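Local coordinates for glideosome-associated protein 50 (Plasmodium falciparum 3D7, PDB 3TGH) that takes part in the glideosome complex of gliding motility and host cell invasion, and may anchor that complex to the inner membrane complex, at residues T249-G261 / S267-H279. Numbering follows the deposited sequence.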
ATOM      1  N   THR A 249       2.752  -7.869   5.319  1.00 24.73           N
ATOM      2  CA  THR A 249       2.663  -8.385   3.969  1.00 24.82           C
ATOM      3  C   THR A 249       1.205  -8.726   3.675  1.00 26.91           C
ATOM      4  O   THR A 249       0.527  -9.417   4.456  1.00 25.87           O
ATOM      5  CB  THR A 249       3.513  -9.642   3.744  1.00 27.96           C
ATOM      6  OG1 THR A 249       4.852  -9.401   4.178  1.00 29.54           O
ATOM      7  CG2 THR A 249       3.519 -10.008   2.262  1.00 27.87           C
ATOM      8  N   CYS A 250       0.733  -8.219   2.547  1.00 26.94           N
ATOM      9  CA  CYS A 250      -0.625  -8.440   2.090  1.00 27.10           C
ATOM     10  C   CYS A 250      -0.544  -8.666   0.587  1.00 26.53           C
ATOM     11  O   CYS A 250      -0.955  -7.822  -0.211  1.00 26.70           O
ATOM     12  CB  CYS A 250      -1.493  -7.238   2.466  1.00 31.15           C
ATOM     13  SG  CYS A 250      -3.240  -7.466   2.174  1.00 38.64           S
ATOM     14  N   GLY A 251       0.025  -9.810   0.205  1.00 25.14           N
ATOM     15  CA  GLY A 251       0.312 -10.111  -1.199  1.00 24.99           C
ATOM     16  C   GLY A 251      -0.482 -11.267  -1.785  1.00 27.45           C
ATOM     17  O   GLY A 251      -0.171 -11.741  -2.879  1.00 25.93           O
ATOM     18  N   SER A 252      -1.533 -11.702  -1.091  1.00 26.70           N
ATOM     19  CA  SER A 252      -2.289 -12.875  -1.533  1.00 27.51           C
ATOM     20  C   SER A 252      -3.699 -12.520  -2.035  1.00 26.93           C
ATOM     21  O   SER A 252      -4.661 -13.244  -1.788  1.00 26.61           O
ATOM     22  CB  SER A 252      -2.320 -13.928  -0.411  1.00 27.32           C
ATOM     23  OG  SER A 252      -3.042 -13.478   0.728  1.00 29.89           O
ATOM     24  N   GLY A 253      -3.816 -11.414  -2.769  1.00 24.64           N
ATOM     25  CA  GLY A 253      -5.101 -11.008  -3.336  1.00 24.72           C
ATOM     26  C   GLY A 253      -5.660 -11.944  -4.406  1.00 26.85           C
ATOM     27  O   GLY A 253      -6.868 -11.959  -4.641  1.00 27.78           O
ATOM     28  N   SER A 254      -4.787 -12.692  -5.082  1.00 25.54           N
ATOM     29  CA  SER A 254      -5.215 -13.653  -6.117  1.00 26.74           C
ATOM     30  C   SER A 254      -4.511 -15.017  -6.070  1.00 29.36           C
ATOM     31  O   SER A 254      -5.022 -15.981  -6.635  1.00 30.56           O
ATOM     32  CB  SER A 254      -5.018 -13.072  -7.517  1.00 28.42           C
ATOM     33  OG  SER A 254      -3.646 -12.884  -7.821  1.00 28.12           O
ATOM     34  N   MET A 255      -3.346 -15.082  -5.428  1.00 29.01           N
ATOM     35  CA  MET A 255      -2.496 -16.277  -5.440  1.00 31.72           C
ATOM     36  C   MET A 255      -1.935 -16.535  -4.071  1.00 33.26           C
ATOM     37  O   MET A 255      -1.780 -15.616  -3.268  1.00 30.62           O
ATOM     38  CB  MET A 255      -1.286 -16.088  -6.363  1.00 33.46           C
ATOM     39  CG  MET A 255      -1.591 -15.758  -7.794  1.00 37.79           C
ATOM     40  SD  MET A 255      -0.060 -15.432  -8.691  1.00 42.10           S
ATOM     41  CE  MET A 255       0.450 -13.858  -7.989  1.00 39.84           C
ATOM     42  N   SER A 256      -1.570 -17.790  -3.842  1.00 35.13           N
ATOM     43  CA  SER A 256      -0.974 -18.226  -2.599  1.00 39.94           C
ATOM     44  C   SER A 256       0.305 -19.002  -2.894  1.00 42.98           C
ATOM     45  O   SER A 256       0.322 -19.877  -3.758  1.00 43.71           O
ATOM     46  CB  SER A 256      -1.943 -19.141  -1.852  1.00 42.07           C
ATOM     47  OG  SER A 256      -1.293 -19.788  -0.765  1.00 45.44           O
ATOM     48  N   GLN A 257       1.373 -18.670  -2.185  1.00 44.94           N
ATOM     49  CA  GLN A 257       2.545 -19.532  -2.148  1.00 52.15           C
ATOM     50  C   GLN A 257       2.754 -19.901  -0.686  1.00 55.90           C
ATOM     51  O   GLN A 257       2.633 -19.041   0.202  1.00 56.01           O
ATOM     52  CB  GLN A 257       3.770 -18.876  -2.794  1.00 51.01           C
ATOM     53  CG  GLN A 257       4.172 -17.555  -2.200  1.00 51.78           C
ATOM     54  CD  GLN A 257       5.064 -16.708  -3.113  1.00 50.44           C
ATOM     55  OE1 GLN A 257       5.498 -15.630  -2.722  1.00 35.22           O
ATOM     56  NE2 GLN A 257       5.338 -17.195  -4.321  1.00 52.07           N
ATOM     57  N   GLY A 258       3.049 -21.180  -0.458  1.00 61.40           N
ATOM     58  CA  GLY A 258       2.936 -21.828   0.855  1.00 64.86           C
ATOM     59  C   GLY A 258       3.733 -21.226   1.994  1.00 65.88           C
ATOM     60  O   GLY A 258       4.180 -20.089   1.914  1.00 63.49           O
ATOM     61  N   LYS A 259       3.927 -22.005   3.058  1.00 69.26           N
ATOM     62  CA  LYS A 259       4.488 -21.468   4.311  1.00 69.59           C
ATOM     63  C   LYS A 259       5.976 -21.074   4.261  1.00 71.17           C
ATOM     64  O   LYS A 259       6.449 -20.338   5.136  1.00 69.68           O
ATOM     65  CB  LYS A 259       4.214 -22.422   5.488  1.00 71.28           C
ATOM     66  CG  LYS A 259       3.066 -21.977   6.406  1.00 67.83           C
ATOM     67  CD  LYS A 259       1.709 -21.902   5.694  1.00 63.06           C
ATOM     68  CE  LYS A 259       0.643 -21.337   6.625  1.00 59.53           C
ATOM     69  NZ  LYS A 259      -0.631 -21.006   5.930  1.00 50.64           N
ATOM     70  N   SER A 260       6.697 -21.554   3.243  1.00 74.35           N
ATOM     71  CA  SER A 260       8.135 -21.287   3.084  1.00 75.92           C
ATOM     72  C   SER A 260       8.942 -21.982   4.182  1.00 79.40           C
ATOM     73  O   SER A 260       8.420 -22.851   4.887  1.00 82.21           O
ATOM     74  CB  SER A 260       8.420 -19.777   3.076  1.00 73.63           C
ATOM     75  OG  SER A 260       9.727 -19.504   2.606  1.00 75.48           O
ATOM     76  N   GLY A 261      10.215 -21.606   4.318  1.00 80.11           N
ATOM     77  CA  GLY A 261      11.101 -22.190   5.327  1.00 81.73           C
ATOM     78  C   GLY A 261      10.834 -21.695   6.742  1.00 79.67           C
ATOM     79  O   GLY A 261       9.682 -21.601   7.170  1.00 79.09           O
ATOM     80  N   SER A 267       8.209 -12.623  13.555  1.00 38.48           N
ATOM     81  CA  SER A 267       6.909 -12.849  12.938  1.00 36.19           C
ATOM     82  C   SER A 267       5.876 -13.190  14.013  1.00 36.57           C
ATOM     83  O   SER A 267       6.099 -14.067  14.854  1.00 36.99           O
ATOM     84  CB  SER A 267       6.988 -13.969  11.902  1.00 37.95           C
ATOM     85  OG  SER A 267       5.729 -14.192  11.304  1.00 37.04           O
ATOM     86  N   LEU A 268       4.750 -12.483  13.985  1.00 32.13           N
ATOM     87  CA  LEU A 268       3.659 -12.713  14.924  1.00 34.29           C
ATOM     88  C   LEU A 268       2.552 -13.562  14.304  1.00 33.92           C
ATOM     89  O   LEU A 268       1.784 -14.210  15.010  1.00 35.54           O
ATOM     90  CB  LEU A 268       3.077 -11.376  15.389  1.00 34.57           C
ATOM     91  CG  LEU A 268       4.023 -10.462  16.173  1.00 36.57           C
ATOM     92  CD1 LEU A 268       3.349  -9.116  16.427  1.00 38.65           C
ATOM     93  CD2 LEU A 268       4.451 -11.119  17.477  1.00 41.75           C
ATOM     94  N   PHE A 269       2.472 -13.544  12.980  1.00 32.78           N
ATOM     95  CA  PHE A 269       1.441 -14.257  12.260  1.00 32.68           C
ATOM     96  C   PHE A 269       1.870 -14.430  10.818  1.00 30.96           C
ATOM     97  O   PHE A 269       2.430 -13.507  10.219  1.00 29.00           O
ATOM     98  CB  PHE A 269       0.126 -13.463  12.319  1.00 32.88           C
ATOM     99  CG  PHE A 269      -0.848 -13.809  11.225  1.00 32.94           C
ATOM    100  CD1 PHE A 269      -1.591 -14.974  11.282  1.00 35.19           C
ATOM    101  CD2 PHE A 269      -1.030 -12.956  10.144  1.00 34.59           C
ATOM    102  CE1 PHE A 269      -2.498 -15.289  10.279  1.00 35.39           C
ATOM    103  CE2 PHE A 269      -1.931 -13.268   9.135  1.00 34.65           C
ATOM    104  CZ  PHE A 269      -2.663 -14.439   9.203  1.00 34.23           C
ATOM    105  N   PHE A 270       1.604 -15.610  10.270  1.00 31.44           N
ATOM    106  CA  PHE A 270       1.848 -15.885   8.859  1.00 30.63           C
ATOM    107  C   PHE A 270       0.753 -16.798   8.329  1.00 31.58           C
ATOM    108  O   PHE A 270       0.387 -17.774   8.982  1.00 31.74           O
ATOM    109  CB  PHE A 270       3.209 -16.563   8.662  1.00 31.60           C
ATOM    110  CG  PHE A 270       3.542 -16.849   7.223  1.00 30.79           C
ATOM    111  CD1 PHE A 270       4.409 -16.026   6.523  1.00 31.32           C
ATOM    112  CD2 PHE A 270       2.990 -17.947   6.567  1.00 33.94           C
ATOM    113  CE1 PHE A 270       4.725 -16.279   5.195  1.00 30.34           C
ATOM    114  CE2 PHE A 270       3.291 -18.203   5.245  1.00 36.40           C
ATOM    115  CZ  PHE A 270       4.161 -17.364   4.551  1.00 35.69           C
ATOM    116  N   SER A 271       0.254 -16.493   7.132  1.00 29.98           N
ATOM    117  CA  SER A 271      -0.697 -17.368   6.449  1.00 31.22           C
ATOM    118  C   SER A 271      -0.506 -17.300   4.939  1.00 31.52           C
ATOM    119  O   SER A 271      -0.323 -16.222   4.378  1.00 29.34           O
ATOM    120  CB  SER A 271      -2.130 -16.974   6.792  1.00 30.95           C
ATOM    121  OG  SER A 271      -3.058 -17.795   6.109  1.00 31.84           O
ATOM    122  N   SER A 272      -0.566 -18.455   4.286  1.00 32.24           N
ATOM    123  CA  SER A 272      -0.510 -18.524   2.833  1.00 34.14           C
ATOM    124  C   SER A 272      -1.905 -18.376   2.210  1.00 34.07           C
ATOM    125  O   SER A 272      -2.033 -18.402   0.992  1.00 36.32           O
ATOM    126  CB  SER A 272       0.136 -19.843   2.386  1.00 35.40           C
ATOM    127  OG  SER A 272      -0.627 -20.951   2.814  1.00 38.93           O
ATOM    128  N   ASP A 273      -2.940 -18.208   3.039  1.00 33.44           N
ATOM    129  CA  ASP A 273      -4.311 -18.051   2.548  1.00 32.33           C
ATOM    130  C   ASP A 273      -4.448 -16.844   1.612  1.00 30.95           C
ATOM    131  O   ASP A 273      -3.830 -15.807   1.837  1.00 30.80           O
ATOM    132  CB  ASP A 273      -5.301 -17.864   3.706  1.00 32.26           C
ATOM    133  CG  ASP A 273      -5.574 -19.145   4.478  1.00 37.92           C
ATOM    134  OD1 ASP A 273      -4.822 -20.131   4.314  1.00 40.31           O
ATOM    135  OD2 ASP A 273      -6.556 -19.152   5.255  1.00 38.63           O
ATOM    136  N   ILE A 274      -5.266 -17.001   0.575  1.00 31.48           N
ATOM    137  CA  ILE A 274      -5.690 -15.882  -0.260  1.00 29.78           C
ATOM    138  C   ILE A 274      -6.596 -15.014   0.600  1.00 28.77           C
ATOM    139  O   ILE A 274      -7.476 -15.524   1.297  1.00 28.84           O
ATOM    140  CB  ILE A 274      -6.399 -16.386  -1.539  1.00 32.88           C
ATOM    141  CG1 ILE A 274      -5.362 -16.986  -2.482  1.00 32.68           C
ATOM    142  CG2 ILE A 274      -7.164 -15.261  -2.246  1.00 31.07           C
ATOM    143  CD1 ILE A 274      -5.955 -17.745  -3.643  1.00 36.51           C
ATOM    144  N   GLY A 275      -6.351 -13.708   0.590  1.00 27.62           N
ATOM    145  CA  GLY A 275      -7.079 -12.811   1.470  1.00 25.59           C
ATOM    146  C   GLY A 275      -6.711 -11.351   1.326  1.00 23.63           C
ATOM    147  O   GLY A 275      -6.209 -10.920   0.290  1.00 23.52           O
ATOM    148  N   PHE A 276      -6.967 -10.591   2.384  1.00 24.57           N
ATOM    149  CA  PHE A 276      -6.753  -9.150   2.375  1.00 24.12           C
ATOM    150  C   PHE A 276      -6.739  -8.643   3.810  1.00 26.23           C
ATOM    151  O   PHE A 276      -6.995  -9.412   4.745  1.00 26.09           O
ATOM    152  CB  PHE A 276      -7.853  -8.456   1.551  1.00 24.88           C
ATOM    153  CG  PHE A 276      -9.254  -8.709   2.057  1.00 24.89           C
ATOM    154  CD1 PHE A 276      -9.840  -7.854   2.983  1.00 25.61           C
ATOM    155  CD2 PHE A 276      -9.988  -9.788   1.592  1.00 27.28           C
ATOM    156  CE1 PHE A 276     -11.119  -8.097   3.462  1.00 26.30           C
ATOM    157  CE2 PHE A 276     -11.268 -10.035   2.049  1.00 28.35           C
ATOM    158  CZ  PHE A 276     -11.843  -9.187   2.982  1.00 26.55           C
ATOM    159  N   CYS A 277      -6.462  -7.351   3.987  1.00 26.28           N
ATOM    160  CA  CYS A 277      -6.480  -6.732   5.312  1.00 26.35           C
ATOM    161  C   CYS A 277      -7.478  -5.597   5.409  1.00 28.90           C
ATOM    162  O   CYS A 277      -7.735  -4.902   4.424  1.00 25.35           O
ATOM    163  CB  CYS A 277      -5.121  -6.145   5.643  1.00 30.11           C
ATOM    164  SG  CYS A 277      -3.844  -7.339   5.815  1.00 36.27           S
ATOM    165  N   VAL A 278      -8.008  -5.402   6.611  1.00 27.10           N
ATOM    166  CA  VAL A 278      -8.778  -4.218   6.938  1.00 29.07           C
ATOM    167  C   VAL A 278      -8.103  -3.543   8.135  1.00 29.96           C
ATOM    168  O   VAL A 278      -7.741  -4.205   9.112  1.00 30.70           O
ATOM    169  CB  VAL A 278     -10.241  -4.559   7.245  1.00 30.89           C
ATOM    170  CG1 VAL A 278     -11.002  -3.299   7.649  1.00 34.19           C
ATOM    171  CG2 VAL A 278     -10.889  -5.216   6.026  1.00 34.52           C
ATOM    172  N   HIS A 279      -7.920  -2.229   8.045  1.00 27.13           N
ATOM    173  CA  HIS A 279      -7.171  -1.479   9.048  1.00 26.19           C
ATOM    174  C   HIS A 279      -8.074  -0.402   9.613  1.00 28.61           C
ATOM    175  O   HIS A 279      -8.828   0.219   8.873  1.00 27.68           O
ATOM    176  CB  HIS A 279      -5.937  -0.813   8.442  1.00 26.74           C
ATOM    177  CG  HIS A 279      -5.109  -1.710   7.581  1.00 25.35           C
ATOM    178  ND1 HIS A 279      -4.013  -2.396   8.054  1.00 27.34           N
ATOM    179  CD2 HIS A 279      -5.202  -2.012   6.263  1.00 27.95           C
ATOM    180  CE1 HIS A 279      -3.469  -3.088   7.067  1.00 25.87           C
ATOM    181  NE2 HIS A 279      -4.173  -2.872   5.970  1.00 25.58           N
TER
HETATM  182  O   HOH W   1      -3.037 -10.752   1.204  1.00 23.87           O
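Ser252 OG donates to Asp273 O at 2.7 Å, lying in the carbonyl plane on a lone pair, and the backbone O of Ser252 accepts a hydrogen bond from Gly275 N. The two bonds tie the loop that leaves strand 245-250 to the turn linking strands 267-271 and 275-282. These last two belong to different sheets, so the turn is where the chain crosses from one sheet of the metallophosphoesterase sandwich to the other. With chi1 at 65°, Ser252 OG lies between its backbone N and carbonyl carbon, which directs the hydroxyl at the Asp273 carbonyl. The Gly275 N to Ser252 O bond (3.0 Å) arrives from above the carbonyl plane, 44° out of it, while Ile274 CA makes a C-H...O contact to the same oxygen. A water accepts from Ser252 N and donates weakly to Gly275 O, an atom that also bonds to Asn22 on helix 17-32.

Ile274 lies along the loop: its CD1 ends 3.6 Å from Ser254 O and its CG1 packs against the backbone of Met255 and Ser256 CB. Within the turn, Ser271 OG accepts from Asp273 N, forming an ST turn, and Asp273 OD2 bonds to Ser292. Farther along, the poorly ordered Lys259 bends at chi2 and runs past the Phe270 ring in the opposite direction, its CG 4.0 Å from Phe270 CE2. Its NZ donates to Ser272 OG (3.1 Å), a tentative hydrogen bond given that disorder. The side chain of Gln257 starts away from 267-279; its OE1 accepts from Asn235 N, and it lies about 7 Å from the side chain of His233, which binds a metal cation. Where strands 245-250 and 275-282 come together, Cys250 and Cys277 pack without a disulfide, their SG atoms 3.7 Å apart.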